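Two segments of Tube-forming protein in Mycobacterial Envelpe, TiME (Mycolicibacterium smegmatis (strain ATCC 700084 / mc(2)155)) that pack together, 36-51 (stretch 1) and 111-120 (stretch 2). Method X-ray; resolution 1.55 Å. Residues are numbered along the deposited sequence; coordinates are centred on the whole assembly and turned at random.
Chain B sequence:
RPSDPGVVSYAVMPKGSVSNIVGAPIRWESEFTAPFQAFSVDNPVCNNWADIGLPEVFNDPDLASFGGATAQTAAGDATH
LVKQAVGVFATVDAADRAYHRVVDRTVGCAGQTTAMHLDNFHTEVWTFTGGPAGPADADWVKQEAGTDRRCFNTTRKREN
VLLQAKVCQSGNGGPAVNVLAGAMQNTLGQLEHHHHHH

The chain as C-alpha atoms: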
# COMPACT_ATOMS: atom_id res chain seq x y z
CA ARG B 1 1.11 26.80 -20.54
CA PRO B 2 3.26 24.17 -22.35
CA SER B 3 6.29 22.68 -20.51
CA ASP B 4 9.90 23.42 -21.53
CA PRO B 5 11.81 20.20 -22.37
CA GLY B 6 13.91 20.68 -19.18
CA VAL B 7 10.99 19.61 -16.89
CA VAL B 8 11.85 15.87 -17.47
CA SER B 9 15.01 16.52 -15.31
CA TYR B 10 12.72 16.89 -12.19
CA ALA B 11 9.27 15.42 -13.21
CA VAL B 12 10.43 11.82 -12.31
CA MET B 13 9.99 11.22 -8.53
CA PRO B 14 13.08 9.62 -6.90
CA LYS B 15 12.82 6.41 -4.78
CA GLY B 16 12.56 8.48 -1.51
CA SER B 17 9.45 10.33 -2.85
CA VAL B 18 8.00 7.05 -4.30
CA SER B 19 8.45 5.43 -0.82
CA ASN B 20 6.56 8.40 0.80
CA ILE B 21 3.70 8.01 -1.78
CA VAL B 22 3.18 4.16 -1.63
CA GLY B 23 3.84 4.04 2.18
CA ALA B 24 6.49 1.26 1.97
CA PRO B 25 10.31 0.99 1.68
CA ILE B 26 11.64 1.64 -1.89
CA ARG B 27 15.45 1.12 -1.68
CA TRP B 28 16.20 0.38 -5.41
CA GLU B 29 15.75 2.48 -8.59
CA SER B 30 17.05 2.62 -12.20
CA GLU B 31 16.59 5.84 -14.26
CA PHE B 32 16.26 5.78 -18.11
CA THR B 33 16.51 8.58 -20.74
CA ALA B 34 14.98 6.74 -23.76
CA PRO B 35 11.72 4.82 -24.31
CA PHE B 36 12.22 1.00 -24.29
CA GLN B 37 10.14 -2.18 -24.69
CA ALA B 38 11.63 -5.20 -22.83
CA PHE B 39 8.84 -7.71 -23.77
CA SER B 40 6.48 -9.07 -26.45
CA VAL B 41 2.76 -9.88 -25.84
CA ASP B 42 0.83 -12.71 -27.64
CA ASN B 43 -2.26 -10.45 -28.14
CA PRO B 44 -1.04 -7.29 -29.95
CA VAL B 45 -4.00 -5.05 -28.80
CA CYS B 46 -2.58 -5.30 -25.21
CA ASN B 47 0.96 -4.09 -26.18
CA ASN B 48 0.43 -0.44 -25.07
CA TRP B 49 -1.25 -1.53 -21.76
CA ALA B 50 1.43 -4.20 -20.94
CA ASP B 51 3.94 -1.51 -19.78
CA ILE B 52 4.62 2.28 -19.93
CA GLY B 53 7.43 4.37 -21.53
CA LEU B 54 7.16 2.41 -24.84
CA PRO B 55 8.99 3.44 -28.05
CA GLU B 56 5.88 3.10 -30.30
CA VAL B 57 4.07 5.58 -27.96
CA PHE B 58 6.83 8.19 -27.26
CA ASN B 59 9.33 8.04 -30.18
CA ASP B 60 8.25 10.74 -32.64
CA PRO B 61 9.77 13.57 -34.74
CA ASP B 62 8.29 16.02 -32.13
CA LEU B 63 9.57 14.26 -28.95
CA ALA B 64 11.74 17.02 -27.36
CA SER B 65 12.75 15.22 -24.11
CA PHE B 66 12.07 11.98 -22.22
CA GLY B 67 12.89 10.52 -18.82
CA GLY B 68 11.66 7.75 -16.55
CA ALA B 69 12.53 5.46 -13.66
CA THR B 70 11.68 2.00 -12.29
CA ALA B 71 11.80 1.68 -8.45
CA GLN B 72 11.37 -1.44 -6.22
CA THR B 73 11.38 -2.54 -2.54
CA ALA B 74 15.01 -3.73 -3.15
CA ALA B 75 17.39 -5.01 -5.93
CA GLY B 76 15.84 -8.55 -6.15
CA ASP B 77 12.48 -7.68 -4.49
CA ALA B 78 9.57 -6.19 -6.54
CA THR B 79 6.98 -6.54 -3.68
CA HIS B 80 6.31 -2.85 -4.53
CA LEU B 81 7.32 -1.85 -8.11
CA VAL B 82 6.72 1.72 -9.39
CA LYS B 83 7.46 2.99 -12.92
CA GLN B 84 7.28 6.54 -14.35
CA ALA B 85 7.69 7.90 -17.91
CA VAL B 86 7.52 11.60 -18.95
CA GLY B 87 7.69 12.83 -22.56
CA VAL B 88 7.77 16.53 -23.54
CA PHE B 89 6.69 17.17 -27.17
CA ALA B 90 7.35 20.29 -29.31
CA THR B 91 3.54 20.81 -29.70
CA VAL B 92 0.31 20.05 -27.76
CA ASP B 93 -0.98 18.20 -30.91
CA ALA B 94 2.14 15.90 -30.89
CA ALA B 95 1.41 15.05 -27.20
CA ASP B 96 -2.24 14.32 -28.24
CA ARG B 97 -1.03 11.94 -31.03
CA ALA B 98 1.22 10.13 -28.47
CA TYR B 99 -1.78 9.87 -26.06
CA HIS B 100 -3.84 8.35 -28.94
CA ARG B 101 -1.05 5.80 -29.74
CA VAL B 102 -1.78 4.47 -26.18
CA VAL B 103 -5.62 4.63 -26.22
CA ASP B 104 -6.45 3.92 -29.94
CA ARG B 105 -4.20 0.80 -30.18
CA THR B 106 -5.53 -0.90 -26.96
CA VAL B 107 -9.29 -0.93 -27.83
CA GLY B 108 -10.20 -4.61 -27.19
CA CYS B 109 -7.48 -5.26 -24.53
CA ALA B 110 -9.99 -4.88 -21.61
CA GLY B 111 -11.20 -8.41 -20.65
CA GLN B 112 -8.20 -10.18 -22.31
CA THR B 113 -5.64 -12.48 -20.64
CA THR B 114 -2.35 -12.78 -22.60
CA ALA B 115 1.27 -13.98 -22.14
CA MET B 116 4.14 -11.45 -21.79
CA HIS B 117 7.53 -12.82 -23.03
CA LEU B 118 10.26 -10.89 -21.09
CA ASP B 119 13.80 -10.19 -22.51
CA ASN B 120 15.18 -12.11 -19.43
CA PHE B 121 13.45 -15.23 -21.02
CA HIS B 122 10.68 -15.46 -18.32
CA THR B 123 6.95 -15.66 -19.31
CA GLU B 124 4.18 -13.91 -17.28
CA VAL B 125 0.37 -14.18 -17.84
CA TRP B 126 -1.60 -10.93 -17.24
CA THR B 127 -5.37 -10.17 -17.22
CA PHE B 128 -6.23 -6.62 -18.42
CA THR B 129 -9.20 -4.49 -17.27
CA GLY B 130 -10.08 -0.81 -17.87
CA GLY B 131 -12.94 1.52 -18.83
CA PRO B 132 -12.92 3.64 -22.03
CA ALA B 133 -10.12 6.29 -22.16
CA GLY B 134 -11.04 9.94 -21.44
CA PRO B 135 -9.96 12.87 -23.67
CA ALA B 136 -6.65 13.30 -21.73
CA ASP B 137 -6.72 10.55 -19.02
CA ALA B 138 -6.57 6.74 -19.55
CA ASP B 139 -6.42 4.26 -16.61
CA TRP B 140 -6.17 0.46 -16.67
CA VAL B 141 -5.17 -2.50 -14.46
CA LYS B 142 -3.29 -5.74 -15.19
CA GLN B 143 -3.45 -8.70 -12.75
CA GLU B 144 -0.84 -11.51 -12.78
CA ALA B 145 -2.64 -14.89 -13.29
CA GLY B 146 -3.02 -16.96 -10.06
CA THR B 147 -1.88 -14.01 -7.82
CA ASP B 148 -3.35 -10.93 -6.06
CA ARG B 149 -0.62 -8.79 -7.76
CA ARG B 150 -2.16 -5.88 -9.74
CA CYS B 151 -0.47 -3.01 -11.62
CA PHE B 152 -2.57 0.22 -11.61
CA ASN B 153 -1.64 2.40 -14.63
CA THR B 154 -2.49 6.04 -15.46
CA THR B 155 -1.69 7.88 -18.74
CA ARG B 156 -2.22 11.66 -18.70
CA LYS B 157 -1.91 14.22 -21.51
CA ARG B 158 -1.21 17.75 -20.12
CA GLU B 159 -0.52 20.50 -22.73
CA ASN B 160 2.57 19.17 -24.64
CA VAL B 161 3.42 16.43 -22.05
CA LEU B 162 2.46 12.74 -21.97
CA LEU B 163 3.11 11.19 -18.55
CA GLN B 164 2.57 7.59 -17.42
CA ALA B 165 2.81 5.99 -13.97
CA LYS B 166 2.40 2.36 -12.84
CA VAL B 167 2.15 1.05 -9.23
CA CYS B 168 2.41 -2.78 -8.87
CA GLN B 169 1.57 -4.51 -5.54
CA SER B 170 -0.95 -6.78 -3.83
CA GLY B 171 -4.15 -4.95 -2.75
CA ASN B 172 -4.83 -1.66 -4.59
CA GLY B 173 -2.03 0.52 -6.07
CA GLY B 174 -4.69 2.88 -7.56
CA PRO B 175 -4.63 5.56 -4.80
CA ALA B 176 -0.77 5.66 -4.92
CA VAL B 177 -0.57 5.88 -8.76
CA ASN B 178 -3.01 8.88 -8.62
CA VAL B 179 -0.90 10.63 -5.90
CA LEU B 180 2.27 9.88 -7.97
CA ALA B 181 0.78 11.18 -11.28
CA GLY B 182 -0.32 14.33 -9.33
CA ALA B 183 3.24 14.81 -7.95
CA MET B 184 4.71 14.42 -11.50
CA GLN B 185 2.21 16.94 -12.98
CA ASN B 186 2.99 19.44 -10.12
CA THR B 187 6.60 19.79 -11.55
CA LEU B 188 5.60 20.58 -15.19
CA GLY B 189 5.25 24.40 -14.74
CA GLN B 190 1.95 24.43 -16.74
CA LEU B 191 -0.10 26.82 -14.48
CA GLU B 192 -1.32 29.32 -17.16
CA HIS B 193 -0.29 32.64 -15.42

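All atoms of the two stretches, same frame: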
# COMPACT_ATOMS: atom_id res chain seq x y z
N PHE B 36 11.76 2.39 -24.04
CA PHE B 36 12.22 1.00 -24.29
C PHE B 36 11.04 0.05 -24.12
O PHE B 36 10.11 0.34 -23.37
CB PHE B 36 13.39 0.64 -23.38
CG PHE B 36 13.05 0.46 -21.93
CD1 PHE B 36 12.99 1.55 -21.07
CD2 PHE B 36 12.79 -0.80 -21.41
CE1 PHE B 36 12.69 1.37 -19.73
CE2 PHE B 36 12.49 -0.97 -20.07
CZ PHE B 36 12.44 0.12 -19.23
N GLN B 37 11.10 -1.07 -24.85
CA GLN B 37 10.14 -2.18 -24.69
C GLN B 37 10.94 -3.46 -24.48
O GLN B 37 11.65 -3.87 -25.42
CB GLN B 37 9.22 -2.27 -25.90
CG GLN B 37 8.27 -3.45 -25.79
CD GLN B 37 7.04 -3.36 -26.66
OE1 GLN B 37 6.56 -2.29 -27.01
NE2 GLN B 37 6.49 -4.52 -26.98
N ALA B 38 10.83 -4.05 -23.29
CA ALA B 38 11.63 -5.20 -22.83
C ALA B 38 10.75 -6.46 -22.78
O ALA B 38 10.99 -7.32 -21.91
CB ALA B 38 12.24 -4.89 -21.49
N PHE B 39 9.80 -6.58 -23.71
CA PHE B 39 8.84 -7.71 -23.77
C PHE B 39 8.17 -7.77 -25.14
O PHE B 39 8.18 -6.78 -25.90
CB PHE B 39 7.77 -7.55 -22.70
CG PHE B 39 6.84 -6.39 -22.97
CD1 PHE B 39 5.69 -6.57 -23.73
CD2 PHE B 39 7.12 -5.12 -22.49
CE1 PHE B 39 4.85 -5.50 -24.01
CE2 PHE B 39 6.28 -4.06 -22.76
CZ PHE B 39 5.15 -4.25 -23.52
N SER B 40 7.55 -8.92 -25.43
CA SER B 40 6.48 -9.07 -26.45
C SER B 40 5.23 -9.63 -25.76
O SER B 40 5.37 -10.26 -24.70
CB SER B 40 6.92 -9.96 -27.59
OG SER B 40 7.15 -11.28 -27.13
N VAL B 41 4.06 -9.36 -26.33
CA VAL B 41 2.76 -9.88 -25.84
C VAL B 41 2.15 -10.72 -26.97
O VAL B 41 2.32 -10.36 -28.14
CB VAL B 41 1.85 -8.72 -25.38
CG1 VAL B 41 1.53 -7.74 -26.50
CG2 VAL B 41 0.59 -9.23 -24.74
N ASP B 42 1.47 -11.82 -26.63
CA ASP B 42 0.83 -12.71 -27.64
C ASP B 42 -0.29 -11.94 -28.35
O ASP B 42 -0.39 -12.04 -29.59
CB ASP B 42 0.29 -13.99 -27.02
CG ASP B 42 1.37 -14.99 -26.63
OD1 ASP B 42 2.51 -14.84 -27.10
OD2 ASP B 42 1.04 -15.91 -25.86
N ASN B 43 -1.11 -11.22 -27.59
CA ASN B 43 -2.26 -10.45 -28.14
C ASN B 43 -1.82 -9.01 -28.38
O ASN B 43 -1.64 -8.26 -27.43
CB ASN B 43 -3.48 -10.53 -27.22
CG ASN B 43 -4.71 -9.94 -27.86
OD1 ASN B 43 -4.62 -9.21 -28.85
ND2 ASN B 43 -5.88 -10.24 -27.31
N PRO B 44 -1.65 -8.58 -29.65
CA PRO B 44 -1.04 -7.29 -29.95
C PRO B 44 -1.83 -6.07 -29.45
O PRO B 44 -1.22 -5.04 -29.24
CB PRO B 44 -0.93 -7.26 -31.48
CG PRO B 44 -1.99 -8.24 -31.95
CD PRO B 44 -2.03 -9.31 -30.88
N VAL B 45 -3.15 -6.19 -29.26
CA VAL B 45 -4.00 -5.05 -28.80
C VAL B 45 -3.65 -4.70 -27.35
O VAL B 45 -4.04 -3.61 -26.91
CB VAL B 45 -5.51 -5.31 -28.96
CG1 VAL B 45 -5.87 -5.57 -30.42
CG2 VAL B 45 -6.01 -6.41 -28.05
N CYS B 46 -2.95 -5.57 -26.62
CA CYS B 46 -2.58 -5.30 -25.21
C CYS B 46 -1.16 -4.73 -25.10
O CYS B 46 -0.75 -4.41 -23.97
CB CYS B 46 -2.75 -6.55 -24.35
SG CYS B 46 -4.49 -6.90 -24.02
N ASN B 47 -0.45 -4.56 -26.21
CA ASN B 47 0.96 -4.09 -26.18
C ASN B 47 1.07 -2.80 -25.36
O ASN B 47 1.92 -2.74 -24.45
CB ASN B 47 1.53 -3.88 -27.59
CG ASN B 47 3.04 -3.73 -27.54
OD1 ASN B 47 3.76 -4.72 -27.52
ND2 ASN B 47 3.51 -2.50 -27.50
N ASN B 48 0.24 -1.79 -25.65
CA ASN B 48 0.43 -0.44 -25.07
C ASN B 48 -0.27 -0.32 -23.71
O ASN B 48 -0.26 0.78 -23.15
CB ASN B 48 0.03 0.65 -26.07
CG ASN B 48 0.93 0.65 -27.28
OD1 ASN B 48 1.92 -0.08 -27.34
ND2 ASN B 48 0.59 1.48 -28.26
N TRP B 49 -0.81 -1.42 -23.18
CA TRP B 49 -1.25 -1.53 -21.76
C TRP B 49 -0.25 -2.37 -20.95
O TRP B 49 -0.26 -2.27 -19.72
CB TRP B 49 -2.66 -2.12 -21.68
CG TRP B 49 -3.77 -1.13 -21.81
CD1 TRP B 49 -3.71 0.17 -22.23
CD2 TRP B 49 -5.16 -1.38 -21.49
NE1 TRP B 49 -4.96 0.74 -22.20
CE2 TRP B 49 -5.86 -0.19 -21.75
CE3 TRP B 49 -5.85 -2.50 -21.01
CZ2 TRP B 49 -7.24 -0.09 -21.53
CZ3 TRP B 49 -7.21 -2.39 -20.79
CH2 TRP B 49 -7.89 -1.21 -21.05
N ALA B 50 0.57 -3.20 -21.61
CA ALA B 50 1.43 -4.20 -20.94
C ALA B 50 2.56 -3.52 -20.15
O ALA B 50 3.04 -4.11 -19.17
CB ALA B 50 1.96 -5.18 -21.96
N ASP B 51 2.96 -2.32 -20.54
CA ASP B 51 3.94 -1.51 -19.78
C ASP B 51 3.82 -0.06 -20.25
O ASP B 51 3.04 0.20 -21.17
CB ASP B 51 5.37 -2.05 -19.93
CG ASP B 51 6.32 -1.70 -18.80
OD1 ASP B 51 5.94 -0.89 -17.92
OD2 ASP B 51 7.42 -2.27 -18.79
N GLY B 111 -10.55 -7.08 -20.71
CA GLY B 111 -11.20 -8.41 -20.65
C GLY B 111 -10.31 -9.51 -21.18
O GLY B 111 -10.70 -10.69 -21.05
N GLN B 112 -9.13 -9.19 -21.72
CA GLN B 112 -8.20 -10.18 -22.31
C GLN B 112 -7.15 -10.61 -21.28
O GLN B 112 -6.66 -9.77 -20.50
CB GLN B 112 -7.51 -9.63 -23.56
CG GLN B 112 -8.48 -9.37 -24.70
CD GLN B 112 -9.21 -10.62 -25.12
OE1 GLN B 112 -8.59 -11.63 -25.42
NE2 GLN B 112 -10.53 -10.57 -25.12
N THR B 113 -6.82 -11.90 -21.31
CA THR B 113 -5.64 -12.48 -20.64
C THR B 113 -4.66 -12.86 -21.74
O THR B 113 -5.09 -13.45 -22.74
CB THR B 113 -6.03 -13.68 -19.77
OG1 THR B 113 -6.97 -13.22 -18.79
CG2 THR B 113 -4.85 -14.33 -19.08
N THR B 114 -3.39 -12.50 -21.57
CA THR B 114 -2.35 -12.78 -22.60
C THR B 114 -1.00 -12.98 -21.92
O THR B 114 -0.81 -12.50 -20.79
CB THR B 114 -2.34 -11.69 -23.67
OG1 THR B 114 -1.57 -12.17 -24.78
CG2 THR B 114 -1.77 -10.38 -23.18
N ALA B 115 -0.10 -13.68 -22.61
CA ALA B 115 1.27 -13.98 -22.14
C ALA B 115 2.20 -12.83 -22.54
O ALA B 115 2.11 -12.34 -23.68
CB ALA B 115 1.74 -15.30 -22.69
N MET B 116 3.02 -12.41 -21.58
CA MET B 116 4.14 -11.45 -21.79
C MET B 116 5.44 -12.26 -21.80
O MET B 116 5.70 -12.96 -20.80
CB MET B 116 4.22 -10.39 -20.69
CG MET B 116 3.23 -9.26 -20.86
SD MET B 116 3.41 -8.00 -19.56
CE MET B 116 4.83 -7.08 -20.17
N HIS B 117 6.20 -12.18 -22.89
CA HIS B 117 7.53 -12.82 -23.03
C HIS B 117 8.59 -11.76 -22.73
O HIS B 117 8.73 -10.83 -23.54
CB HIS B 117 7.68 -13.44 -24.42
CG HIS B 117 6.54 -14.34 -24.76
ND1 HIS B 117 6.42 -15.61 -24.24
CD2 HIS B 117 5.46 -14.14 -25.54
CE1 HIS B 117 5.32 -16.16 -24.69
NE2 HIS B 117 4.71 -15.29 -25.49
N LEU B 118 9.28 -11.89 -21.59
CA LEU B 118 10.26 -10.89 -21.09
C LEU B 118 11.63 -11.17 -21.72
O LEU B 118 11.92 -12.35 -22.02
CB LEU B 118 10.32 -10.94 -19.57
CG LEU B 118 8.98 -10.76 -18.84
CD1 LEU B 118 9.20 -10.66 -17.34
CD2 LEU B 118 8.23 -9.54 -19.35
N ASP B 119 12.44 -10.12 -21.91
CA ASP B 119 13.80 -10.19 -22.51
C ASP B 119 14.67 -11.14 -21.69
O ASP B 119 15.54 -11.80 -22.30
CB ASP B 119 14.44 -8.80 -22.61
CG ASP B 119 13.84 -7.91 -23.70
OD1 ASP B 119 12.95 -8.38 -24.43
OD2 ASP B 119 14.29 -6.75 -23.81
N ASN B 120 14.43 -11.24 -20.38
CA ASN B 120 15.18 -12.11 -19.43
C ASN B 120 14.74 -13.58 -19.59
O ASN B 120 15.22 -14.41 -18.80
CB ASN B 120 15.04 -11.64 -17.98
CG ASN B 120 13.64 -11.76 -17.43
OD1 ASN B 120 12.77 -12.38 -18.05
ND2 ASN B 120 13.40 -11.19 -16.26
O HOH W 1 12.78 -8.29 -19.56
O HOH W 2 -1.27 -15.78 -24.51
O HOH W 3 -5.96 -12.52 -25.27

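Two short strands far apart in sequence illustrate how an antiparallel ladder fixes the register and leaves the side chains to fill the space on its two faces. In TiME, strand 39-41 runs against strand 113-118 with an angle of 160° between their directions. Ser40 and His117 form the hydrogen-bonded pair, Ser40 N to His117 O at 2.9 Å and His117 N to Ser40 O at 2.8 Å. The ladder continues outward through Asp119 N to Ala38 O (3.2 Å) and Asp42 N to Ala115 O (3.1 Å). Between these rungs the strands draw closer, with Phe39 CA 4.4 Å from Leu118 CA and Val41 CA 4.6 Å from Met116 CA.

The face carrying Phe39, Val41, Met116 and Leu118 is where shape matters most. Met116 is the principal bump: its extended chi2 (t) and turned chi3 (p) bring the terminal methyl back toward the first stretch, into a hollow between Phe39 and Ala50. Met116 CE lies over the face of the Phe39 ring, 3.7 Å from its centroid, a CH-pi contact, and 3.9 Å from Ala50 CB, so the methyl sits in the notch between ring and alanine. Leu118 CD2 adds a looser contact with Phe39 CB at 3.9 Å. Toward the other end, Val41 CG2 and Thr114 CG2 press tightly together at 3.1 Å.

The opposite face is polar. The His117 ring presents its edge to Asp42, and His117 NE2 donates to Asp42 OD1 at 2.8 Å, pinning the chain where strand gives way to turn. There Thr114 OG1 accepts from Asn43 N (3.0 Å), a side chain reaching across beyond the last backbone bond. Water bridges the rest of this end: one molecule links Asp42 OD2 to Ala115 N, another joins Asn43 ND2 to Gln112 OE1 and Thr113 O.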